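PDB 3H6E: carbohydrate kinase, FGGY from Novosphingobium aromaticivorans, which probably phosphorylates a carbohydrate substrate, the reaction general to FGGY-type sugar kinases. Local coordinates for residues A[82-86]-A[87-91]; A[134-137]-A[138-141]; A[127-130]-A[131-135]. All coordinates share one frame; numbering follows the deposited sequence.

Overall arrangement
All three interactions are local contacts within a continuous piece of chain, and all lie on the same side of the chain's centre. Interaction 1 is a beta hairpin. Interactions 2 and 3 cover the C-terminal and N-terminal ends of helix 129-139 with the residues flanking them, with centres about 10 Å apart, and they share Trp-134 and Trp-135. The hairpin meets the end of the helix directly: Phe-91 CZ lies 3.9 Å from Leu-136 CD2, and Phe-91 CE1 4.0 Å from His-140 ND1. Interactions 1 and 3 do not touch; their nearest atoms are about 7 Å apart. All three are structural packing in the N-terminal half of the chain; none involves a known substrate or nucleotide site.

Interaction 1 of 3, residues A[82-86]-A[87-91]; sequences AALTD and GRLAF
Thr-85 holds OG1 beside its backbone N and anti to its carbonyl carbon (chi1 -44°), and this torsion brings the hydroxyl against the methyl of Ala-90. Leu-89 has CG anti to the backbone N (chi1 -178°). Its CB starts away from strand 81-85, but the branch CD1 returns to lie 3.6 Å from Ala-83 O. The same CD1 packs on Leu-84 CD2 at 4.2 Å.

The two segments form a tight antiparallel beta hairpin. A type I' turn from Thr-85 to Arg-88 joins the two strands. Asp-86 and Gly-87 occupy the two corners, both with positive phi. A CB at Gly-87 would clash with Asp-86 O, which suits the glycine found there. Thr-85 and Arg-88 make the hydrogen-bonded pair. Arg-88 N donates to Thr-85 O at 3.3 Å. The return bond from Thr-85 N to Arg-88 O is weak, bent to 128° at the hydrogen. Leu-84 and Leu-89 form the next, non-hydrogen-bonded pair, and their CB atoms diverge. Here Leu-84 CA approaches Arg-88 O at 3.1 Å in a CA-H...O contact. Ala-90 N then donates to Ala-83 O at 2.8 Å, a much straighter bond. Ala-83 CB touches Ala-90 CB and also meets the ring of Phe-91 obliquely at CZ.

Strand 81-85 is the middle strand of a small antiparallel sheet. Strand 88-89 flanks it on one edge, and strand 148-151 pairs with it on the other, through Leu-150 and Thr-148. Thr-85 and Ala-90 rest on Val-143 of helix 141-145. Leu-84 packs on Trp-158, and Leu-89 on Tyr-155, both of helix 152-159.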
ATOM      1  N   ALA A  82     -10.820 -14.036   4.581  1.00 28.00           N
ATOM      2  CA  ALA A  82     -11.325 -14.842   5.683  1.00 27.50           C
ATOM      3  C   ALA A  82     -12.638 -15.515   5.311  1.00 27.78           C
ATOM      4  O   ALA A  82     -13.448 -14.952   4.570  1.00 27.99           O
ATOM      5  CB  ALA A  82     -11.493 -13.985   6.931  1.00 28.28           C
ATOM      6  N   ALA A  83     -12.841 -16.722   5.830  1.00 28.08           N
ATOM      7  CA  ALA A  83     -14.045 -17.493   5.545  1.00 29.10           C
ATOM      8  C   ALA A  83     -14.804 -17.825   6.826  1.00 30.82           C
ATOM      9  O   ALA A  83     -14.214 -18.249   7.821  1.00 31.30           O
ATOM     10  CB  ALA A  83     -13.692 -18.769   4.787  1.00 27.26           C
ATOM     11  N   LEU A  84     -16.116 -17.622   6.796  1.00 31.67           N
ATOM     12  CA  LEU A  84     -16.961 -17.926   7.942  1.00 33.43           C
ATOM     13  C   LEU A  84     -17.927 -19.047   7.591  1.00 32.25           C
ATOM     14  O   LEU A  84     -18.746 -18.904   6.685  1.00 31.19           O
ATOM     15  CB  LEU A  84     -17.752 -16.688   8.371  1.00 33.94           C
ATOM     16  CG  LEU A  84     -16.990 -15.370   8.493  1.00 31.27           C
ATOM     17  CD1 LEU A  84     -17.940 -14.247   8.874  1.00 30.36           C
ATOM     18  CD2 LEU A  84     -15.856 -15.489   9.500  1.00 31.85           C
ATOM     19  N   THR A  85     -17.823 -20.165   8.303  1.00 34.17           N
ATOM     20  CA  THR A  85     -18.761 -21.269   8.134  1.00 35.60           C
ATOM     21  C   THR A  85     -19.726 -21.298   9.311  1.00 36.96           C
ATOM     22  O   THR A  85     -19.308 -21.354  10.470  1.00 36.33           O
ATOM     23  CB  THR A  85     -18.041 -22.627   8.020  1.00 35.63           C
ATOM     24  OG1 THR A  85     -16.917 -22.506   7.142  1.00 35.54           O
ATOM     25  CG2 THR A  85     -18.989 -23.685   7.471  1.00 38.20           C
ATOM     26  N   ASP A  86     -21.019 -21.248   9.003  1.00 37.09           N
ATOM     27  CA  ASP A  86     -22.057 -21.193  10.031  1.00 39.26           C
ATOM     28  C   ASP A  86     -21.816 -20.075  11.048  1.00 39.92           C
ATOM     29  O   ASP A  86     -21.962 -20.275  12.254  1.00 42.13           O
ATOM     30  CB  ASP A  86     -22.201 -22.544  10.739  1.00 38.65           C
ATOM     31  CG  ASP A  86     -23.004 -23.540   9.929  1.00 42.88           C
ATOM     32  OD1 ASP A  86     -23.949 -23.116   9.228  1.00 43.84           O
ATOM     33  OD2 ASP A  86     -22.691 -24.748   9.991  1.00 46.18           O
ATOM     34  N   GLY A  87     -21.433 -18.903  10.552  1.00 37.45           N
ATOM     35  CA  GLY A  87     -21.328 -17.722  11.387  1.00 37.29           C
ATOM     36  C   GLY A  87     -20.121 -17.643  12.301  1.00 37.87           C
ATOM     37  O   GLY A  87     -20.099 -16.825  13.218  1.00 40.81           O
ATOM     38  N   ARG A  88     -19.121 -18.486  12.068  1.00 38.95           N
ATOM     39  CA  ARG A  88     -17.868 -18.393  12.817  1.00 38.44           C
ATOM     40  C   ARG A  88     -16.662 -18.553  11.895  1.00 35.89           C
ATOM     41  O   ARG A  88     -16.781 -19.081  10.788  1.00 34.70           O
ATOM     42  CB  ARG A  88     -17.807 -19.443  13.927  1.00 40.37           C
ATOM     43  CG  ARG A  88     -17.428 -20.835  13.437  1.00 45.45           C
ATOM     44  CD  ARG A  88     -16.595 -21.566  14.482  1.00 49.21           C
ATOM     45  NE  ARG A  88     -16.623 -23.014  14.302  1.00 52.61           N
ATOM     46  CZ  ARG A  88     -17.587 -23.795  14.775  1.00 54.92           C
ATOM     47  NH1 ARG A  88     -18.599 -23.260  15.447  1.00 51.98           N
ATOM     48  NH2 ARG A  88     -17.542 -25.106  14.576  1.00 56.83           N
ATOM     49  N   LEU A  89     -15.502 -18.096  12.351  1.00 35.15           N
ATOM     50  CA  LEU A  89     -14.287 -18.231  11.559  1.00 35.51           C
ATOM     51  C   LEU A  89     -13.999 -19.697  11.233  1.00 35.87           C
ATOM     52  O   LEU A  89     -13.754 -20.509  12.125  1.00 35.93           O
ATOM     53  CB  LEU A  89     -13.090 -17.607  12.270  1.00 34.40           C
ATOM     54  CG  LEU A  89     -11.805 -17.702  11.443  1.00 36.96           C
ATOM     55  CD1 LEU A  89     -11.919 -16.828  10.193  1.00 34.67           C
ATOM     56  CD2 LEU A  89     -10.578 -17.330  12.268  1.00 36.18           C
ATOM     57  N   ALA A  90     -14.031 -20.027   9.948  1.00 33.77           N
ATOM     58  CA  ALA A  90     -13.813 -21.395   9.504  1.00 33.55           C
ATOM     59  C   ALA A  90     -12.402 -21.878   9.838  1.00 35.20           C
ATOM     60  O   ALA A  90     -12.194 -23.056  10.132  1.00 36.95           O
ATOM     61  CB  ALA A  90     -14.081 -21.512   8.016  1.00 32.56           C
ATOM     62  N   PHE A  91     -11.442 -20.959   9.794  1.00 34.94           N
ATOM     63  CA  PHE A  91     -10.042 -21.270  10.066  1.00 35.46           C
ATOM     64  C   PHE A  91      -9.201 -20.004   9.924  1.00 36.74           C
ATOM     65  O   PHE A  91      -9.642 -19.030   9.313  1.00 36.43           O
ATOM     66  CB  PHE A  91      -9.531 -22.346   9.102  1.00 34.87           C
ATOM     67  CG  PHE A  91      -9.797 -22.039   7.652  1.00 36.08           C
ATOM     68  CD1 PHE A  91     -10.661 -22.827   6.909  1.00 35.91           C
ATOM     69  CD2 PHE A  91      -9.187 -20.956   7.034  1.00 35.84           C
ATOM     70  CE1 PHE A  91     -10.909 -22.544   5.577  1.00 35.03           C
ATOM     71  CE2 PHE A  91      -9.431 -20.667   5.706  1.00 33.70           C
ATOM     72  CZ  PHE A  91     -10.293 -21.461   4.977  1.00 34.56           C
TER

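Interaction 2 of 3, residues A[134-137]-A[138-141]; sequences WWLD and QLHP
Leu-139 lays its CD1 methyl over one face of the Trp-135 indole, in a CH-pi contact one helical turn along. CD1 sits 3.6 Å from the centroid of the five-membered ring, only 13° off the ring normal. The second methyl, CD2, reaches the pyrrole side, 3.5 Å from Trp-135 NE1. Trp-135 has CG anti to its backbone N (chi1 -167°), which swings the indole along the helix to Leu-139. An alanine in place of Trp-135 is likely to leave the Leu-139 methyls without the flat surface they rest on.

A looser packing contact joins Leu-136 and His-140: CD2 of the leucine meets the edge of the imidazole, in its plane, 4.0 Å from His-140 ND1.

Backbone hydrogen bonds close the helix. Trp-135 O accepts two donors. Gln-138 N donates to Trp-135 O at 2.6 Å, in an i to i+3 bond. Leu-139 N also donates to Trp-135 O, at 3.2 Å. His-140 N donates to Leu-136 O at 2.9 Å. His-140 is the first residue to leave helical geometry, and it is also the N-cap residue of helix 141-145. Across this junction, Pro-141 CA makes a CA-H...O contact of 3.2 Å with Asp-137 O.

The Asp-137 carboxylate is held from outside the segment. OD1 makes a salt bridge with Arg-197, and OD2 accepts a hydrogen bond from Trp-194 NE1, which together fix the carboxylate.

This is the C-terminal turn of helix 129-139. Trp-134, Trp-135 and Gln-138 pack on Val-104 of helix 102-109. Leu-136 and Asp-137 touch Met-144 of helix 141-145, while Leu-136 and His-140 meet Phe-91 of segment 87-91.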
ATOM      1  N   TRP A 134      -8.617 -20.317  -5.064  1.00 26.78           N
ATOM      2  CA  TRP A 134      -8.456 -21.441  -5.982  1.00 27.98           C
ATOM      3  C   TRP A 134      -7.964 -22.674  -5.238  1.00 28.17           C
ATOM      4  O   TRP A 134      -8.563 -23.745  -5.315  1.00 27.97           O
ATOM      5  CB  TRP A 134      -7.465 -21.080  -7.087  1.00 28.02           C
ATOM      6  CG  TRP A 134      -7.314 -22.137  -8.135  1.00 30.01           C
ATOM      7  CD1 TRP A 134      -6.354 -23.111  -8.189  1.00 29.85           C
ATOM      8  CD2 TRP A 134      -8.144 -22.328  -9.287  1.00 30.09           C
ATOM      9  NE1 TRP A 134      -6.538 -23.891  -9.300  1.00 30.59           N
ATOM     10  CE2 TRP A 134      -7.632 -23.435  -9.991  1.00 32.13           C
ATOM     11  CE3 TRP A 134      -9.272 -21.672  -9.790  1.00 29.17           C
ATOM     12  CZ2 TRP A 134      -8.208 -23.900 -11.175  1.00 31.23           C
ATOM     13  CZ3 TRP A 134      -9.840 -22.132 -10.965  1.00 29.44           C
ATOM     14  CH2 TRP A 134      -9.308 -23.236 -11.645  1.00 30.98           C
ATOM     15  N   TRP A 135      -6.862 -22.506  -4.517  1.00 27.77           N
ATOM     16  CA  TRP A 135      -6.268 -23.585  -3.742  1.00 28.49           C
ATOM     17  C   TRP A 135      -7.238 -24.079  -2.680  1.00 29.86           C
ATOM     18  O   TRP A 135      -7.551 -25.265  -2.618  1.00 30.75           O
ATOM     19  CB  TRP A 135      -4.967 -23.110  -3.097  1.00 29.80           C
ATOM     20  CG  TRP A 135      -4.127 -24.206  -2.542  1.00 32.11           C
ATOM     21  CD1 TRP A 135      -4.135 -25.520  -2.917  1.00 31.95           C
ATOM     22  CD2 TRP A 135      -3.119 -24.083  -1.533  1.00 34.43           C
ATOM     23  NE1 TRP A 135      -3.208 -26.225  -2.190  1.00 32.55           N
ATOM     24  CE2 TRP A 135      -2.567 -25.366  -1.336  1.00 33.38           C
ATOM     25  CE3 TRP A 135      -2.634 -23.014  -0.772  1.00 33.09           C
ATOM     26  CZ2 TRP A 135      -1.556 -25.609  -0.408  1.00 32.36           C
ATOM     27  CZ3 TRP A 135      -1.630 -23.258   0.148  1.00 34.57           C
ATOM     28  CH2 TRP A 135      -1.103 -24.545   0.323  1.00 34.31           C
ATOM     29  N   LEU A 136      -7.720 -23.159  -1.851  1.00 31.01           N
ATOM     30  CA  LEU A 136      -8.669 -23.498  -0.794  1.00 31.75           C
ATOM     31  C   LEU A 136      -9.847 -24.340  -1.292  1.00 31.07           C
ATOM     32  O   LEU A 136     -10.359 -25.187  -0.564  1.00 33.37           O
ATOM     33  CB  LEU A 136      -9.175 -22.230  -0.102  1.00 30.62           C
ATOM     34  CG  LEU A 136      -8.189 -21.590   0.876  1.00 30.74           C
ATOM     35  CD1 LEU A 136      -8.695 -20.240   1.349  1.00 28.58           C
ATOM     36  CD2 LEU A 136      -7.937 -22.518   2.056  1.00 32.74           C
ATOM     37  N   ASP A 137     -10.275 -24.101  -2.527  1.00 29.87           N
ATOM     38  CA  ASP A 137     -11.372 -24.867  -3.106  1.00 31.25           C
ATOM     39  C   ASP A 137     -11.004 -26.345  -3.211  1.00 34.54           C
ATOM     40  O   ASP A 137     -11.882 -27.207  -3.252  1.00 36.33           O
ATOM     41  CB  ASP A 137     -11.768 -24.313  -4.479  1.00 30.60           C
ATOM     42  CG  ASP A 137     -12.840 -23.229  -4.393  1.00 32.03           C
ATOM     43  OD1 ASP A 137     -13.465 -23.085  -3.320  1.00 31.71           O
ATOM     44  OD2 ASP A 137     -13.067 -22.526  -5.403  1.00 31.30           O
ATOM     45  N   GLN A 138      -9.703 -26.630  -3.243  1.00 33.22           N
ATOM     46  CA  GLN A 138      -9.210 -28.006  -3.292  1.00 32.18           C
ATOM     47  C   GLN A 138      -9.067 -28.618  -1.901  1.00 34.47           C
ATOM     48  O   GLN A 138      -9.487 -29.752  -1.671  1.00 33.69           O
ATOM     49  CB  GLN A 138      -7.859 -28.075  -4.004  1.00 33.45           C
ATOM     50  CG  GLN A 138      -7.924 -27.916  -5.509  1.00 35.19           C
ATOM     51  CD  GLN A 138      -6.752 -28.586  -6.205  1.00 40.22           C
ATOM     52  OE1 GLN A 138      -6.713 -28.681  -7.433  1.00 43.12           O
ATOM     53  NE2 GLN A 138      -5.790 -29.067  -5.418  1.00 37.66           N
ATOM     54  N   LEU A 139      -8.471 -27.864  -0.981  1.00 34.90           N
ATOM     55  CA  LEU A 139      -8.180 -28.360   0.362  1.00 34.77           C
ATOM     56  C   LEU A 139      -9.429 -28.467   1.237  1.00 35.58           C
ATOM     57  O   LEU A 139      -9.507 -29.316   2.125  1.00 33.97           O
ATOM     58  CB  LEU A 139      -7.159 -27.452   1.051  1.00 34.81           C
ATOM     59  CG  LEU A 139      -5.926 -27.025   0.255  1.00 34.87           C
ATOM     60  CD1 LEU A 139      -5.236 -25.858   0.940  1.00 30.91           C
ATOM     61  CD2 LEU A 139      -4.963 -28.189   0.064  1.00 35.07           C
ATOM     62  N   HIS A 140     -10.394 -27.588   0.998  1.00 34.97           N
ATOM     63  CA  HIS A 140     -11.602 -27.553   1.811  1.00 36.51           C
ATOM     64  C   HIS A 140     -12.816 -27.261   0.943  1.00 36.61           C
ATOM     65  O   HIS A 140     -13.521 -26.274   1.164  1.00 35.42           O
ATOM     66  CB  HIS A 140     -11.468 -26.498   2.910  1.00 38.15           C
ATOM     67  CG  HIS A 140     -10.278 -26.698   3.797  1.00 39.52           C
ATOM     68  ND1 HIS A 140      -9.241 -25.793   3.869  1.00 40.87           N
ATOM     69  CD2 HIS A 140      -9.955 -27.708   4.638  1.00 40.36           C
ATOM     70  CE1 HIS A 140      -8.336 -26.231   4.726  1.00 41.03           C
ATOM     71  NE2 HIS A 140      -8.745 -27.392   5.207  1.00 40.56           N
ATOM     72  N   PRO A 141     -13.065 -28.134  -0.047  1.00 37.27           N
ATOM     73  CA  PRO A 141     -14.106 -27.950  -1.066  1.00 38.68           C
ATOM     74  C   PRO A 141     -15.463 -27.586  -0.476  1.00 39.03           C
ATOM     75  O   PRO A 141     -16.081 -26.616  -0.916  1.00 40.02           O
ATOM     76  CB  PRO A 141     -14.178 -29.322  -1.742  1.00 39.80           C
ATOM     77  CG  PRO A 141     -12.821 -29.905  -1.536  1.00 37.46           C
ATOM     78  CD  PRO A 141     -12.371 -29.426  -0.194  1.00 35.20           C
TER

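Interaction 3 of 3, residues A[127-130]-A[131-135]; sequences LNIG and SQLWW
Ile-129 and Leu-133 lie side by side and point the same way, one turn apart at the start of an alpha helix. Ile-129 CG2 meets Leu-133 CD2 at 3.9 Å. This first turn of helix 129-139 belongs to the N-terminal FGGY kinase domain.

Two straight i to i+4 backbone bonds hold the turn. Leu-133 N donates to Ile-129 O at 3.0 Å and 172°. Trp-134 N donates to Gly-130 O at 2.7 Å. Trp-134 CB also lies against Gly-130 O. Before them, Ser-131 N makes a weak bond to Asn-128 O at 3.1 Å.

Asn-128 is the N-cap residue, but its side chain makes no capping bond. Its backbone N instead donates to a water that is also hydrogen-bonded to Ser-131 OG. The serine hydroxyl is anti to its carbonyl carbon (chi1 -59°), which turns it back toward the start of the helix, where it can reach this water. The water thus bridges the N-cap backbone to the first turn.

Further out, Ile-129, Gln-132 and Leu-133 all pack on Ile-81 of strand 81-85. On another side, Ser-131 touches Met-105 and Tyr-108 of helix 102-109, and the Trp-134 and Tyr-108 rings meet with their planes about 50° apart. Gly-130 is tied to Ser-175 through the backbone. The bridging water lies 2.9 Å from Asn-128 N and 3.1 Å from Ser-131 OG.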
ATOM      1  N   LEU A 127      -0.351 -13.474  -2.983  1.00 24.35           N
ATOM      2  CA  LEU A 127      -0.516 -12.044  -3.256  1.00 24.19           C
ATOM      3  C   LEU A 127      -1.808 -11.732  -4.011  1.00 21.47           C
ATOM      4  O   LEU A 127      -2.411 -10.678  -3.815  1.00 20.49           O
ATOM      5  CB  LEU A 127       0.703 -11.482  -3.992  1.00 23.76           C
ATOM      6  CG  LEU A 127       1.955 -11.319  -3.123  1.00 25.97           C
ATOM      7  CD1 LEU A 127       3.168 -10.976  -3.966  1.00 22.21           C
ATOM      8  CD2 LEU A 127       1.741 -10.268  -2.036  1.00 25.83           C
ATOM      9  N   ASN A 128      -2.218 -12.649  -4.879  1.00 22.85           N
ATOM     10  CA  ASN A 128      -3.551 -12.610  -5.463  1.00 22.34           C
ATOM     11  C   ASN A 128      -4.495 -13.423  -4.586  1.00 22.59           C
ATOM     12  O   ASN A 128      -4.263 -14.608  -4.354  1.00 22.37           O
ATOM     13  CB  ASN A 128      -3.543 -13.194  -6.877  1.00 22.10           C
ATOM     14  CG  ASN A 128      -2.794 -12.325  -7.870  1.00 23.40           C
ATOM     15  OD1 ASN A 128      -2.999 -11.112  -7.928  1.00 24.30           O
ATOM     16  ND2 ASN A 128      -1.934 -12.944  -8.668  1.00 22.77           N
ATOM     17  N   ILE A 129      -5.555 -12.797  -4.089  1.00 22.12           N
ATOM     18  CA  ILE A 129      -6.501 -13.526  -3.251  1.00 23.84           C
ATOM     19  C   ILE A 129      -7.124 -14.703  -4.012  1.00 24.09           C
ATOM     20  O   ILE A 129      -7.348 -15.775  -3.444  1.00 25.18           O
ATOM     21  CB  ILE A 129      -7.583 -12.601  -2.667  1.00 22.61           C
ATOM     22  CG1 ILE A 129      -7.013 -11.820  -1.476  1.00 23.59           C
ATOM     23  CG2 ILE A 129      -8.796 -13.407  -2.236  1.00 21.69           C
ATOM     24  CD1 ILE A 129      -7.882 -10.653  -1.016  1.00 21.77           C
ATOM     25  N   GLY A 130      -7.377 -14.503  -5.302  1.00 22.73           N
ATOM     26  CA  GLY A 130      -7.905 -15.557  -6.152  1.00 24.55           C
ATOM     27  C   GLY A 130      -7.108 -16.849  -6.067  1.00 25.54           C
ATOM     28  O   GLY A 130      -7.680 -17.939  -6.001  1.00 25.14           O
ATOM     29  N   SER A 131      -5.784 -16.731  -6.065  1.00 24.68           N
ATOM     30  CA  SER A 131      -4.913 -17.898  -5.942  1.00 24.17           C
ATOM     31  C   SER A 131      -5.193 -18.680  -4.664  1.00 24.09           C
ATOM     32  O   SER A 131      -5.227 -19.909  -4.673  1.00 24.68           O
ATOM     33  CB  SER A 131      -3.443 -17.480  -5.981  1.00 24.30           C
ATOM     34  OG  SER A 131      -3.137 -16.809  -7.188  1.00 23.77           O
ATOM     35  N   GLN A 132      -5.383 -17.962  -3.561  1.00 24.58           N
ATOM     36  CA  GLN A 132      -5.705 -18.592  -2.287  1.00 25.51           C
ATOM     37  C   GLN A 132      -7.036 -19.326  -2.384  1.00 25.90           C
ATOM     38  O   GLN A 132      -7.130 -20.502  -2.041  1.00 26.10           O
ATOM     39  CB  GLN A 132      -5.781 -17.547  -1.176  1.00 26.02           C
ATOM     40  CG  GLN A 132      -4.522 -16.741  -0.974  1.00 25.71           C
ATOM     41  CD  GLN A 132      -4.594 -15.881   0.264  1.00 25.73           C
ATOM     42  OE1 GLN A 132      -4.079 -14.765   0.291  1.00 26.22           O
ATOM     43  NE2 GLN A 132      -5.247 -16.395   1.299  1.00 27.50           N
ATOM     44  N   LEU A 133      -8.060 -18.613  -2.846  1.00 24.87           N
ATOM     45  CA  LEU A 133      -9.385 -19.184  -3.061  1.00 26.39           C
ATOM     46  C   LEU A 133      -9.308 -20.430  -3.933  1.00 28.20           C
ATOM     47  O   LEU A 133      -9.861 -21.472  -3.585  1.00 28.47           O
ATOM     48  CB  LEU A 133     -10.317 -18.151  -3.701  1.00 25.43           C
ATOM     49  CG  LEU A 133     -11.228 -17.355  -2.762  1.00 25.95           C
ATOM     50  CD1 LEU A 133     -10.665 -17.303  -1.355  1.00 24.13           C
ATOM     51  CD2 LEU A 133     -11.502 -15.952  -3.302  1.00 25.10           C
ATOM     52  N   TRP A 134      -8.617 -20.317  -5.064  1.00 26.78           N
ATOM     53  CA  TRP A 134      -8.456 -21.441  -5.982  1.00 27.98           C
ATOM     54  C   TRP A 134      -7.964 -22.674  -5.238  1.00 28.17           C
ATOM     55  O   TRP A 134      -8.563 -23.745  -5.315  1.00 27.97           O
ATOM     56  CB  TRP A 134      -7.465 -21.080  -7.087  1.00 28.02           C
ATOM     57  CG  TRP A 134      -7.314 -22.137  -8.135  1.00 30.01           C
ATOM     58  CD1 TRP A 134      -6.354 -23.111  -8.189  1.00 29.85           C
ATOM     59  CD2 TRP A 134      -8.144 -22.328  -9.287  1.00 30.09           C
ATOM     60  NE1 TRP A 134      -6.538 -23.891  -9.300  1.00 30.59           N
ATOM     61  CE2 TRP A 134      -7.632 -23.435  -9.991  1.00 32.13           C
ATOM     62  CE3 TRP A 134      -9.272 -21.672  -9.790  1.00 29.17           C
ATOM     63  CZ2 TRP A 134      -8.208 -23.900 -11.175  1.00 31.23           C
ATOM     64  CZ3 TRP A 134      -9.840 -22.132 -10.965  1.00 29.44           C
ATOM     65  CH2 TRP A 134      -9.308 -23.236 -11.645  1.00 30.98           C
ATOM     66  N   TRP A 135      -6.862 -22.506  -4.517  1.00 27.77           N
ATOM     67  CA  TRP A 135      -6.268 -23.585  -3.742  1.00 28.49           C
ATOM     68  C   TRP A 135      -7.238 -24.079  -2.680  1.00 29.86           C
ATOM     69  O   TRP A 135      -7.551 -25.265  -2.618  1.00 30.75           O
ATOM     70  CB  TRP A 135      -4.967 -23.110  -3.097  1.00 29.80           C
ATOM     71  CG  TRP A 135      -4.127 -24.206  -2.542  1.00 32.11           C
ATOM     72  CD1 TRP A 135      -4.135 -25.520  -2.917  1.00 31.95           C
ATOM     73  CD2 TRP A 135      -3.119 -24.083  -1.533  1.00 34.43           C
ATOM     74  NE1 TRP A 135      -3.208 -26.225  -2.190  1.00 32.55           N
ATOM     75  CE2 TRP A 135      -2.567 -25.366  -1.336  1.00 33.38           C
ATOM     76  CE3 TRP A 135      -2.634 -23.014  -0.772  1.00 33.09           C
ATOM     77  CZ2 TRP A 135      -1.556 -25.609  -0.408  1.00 32.36           C
ATOM     78  CZ3 TRP A 135      -1.630 -23.258   0.148  1.00 34.57           C
ATOM     79  CH2 TRP A 135      -1.103 -24.545   0.323  1.00 34.31           C
TER
HETATM   80  O   HOH W   1      -0.934 -15.012  -5.924  1.00 22.68           O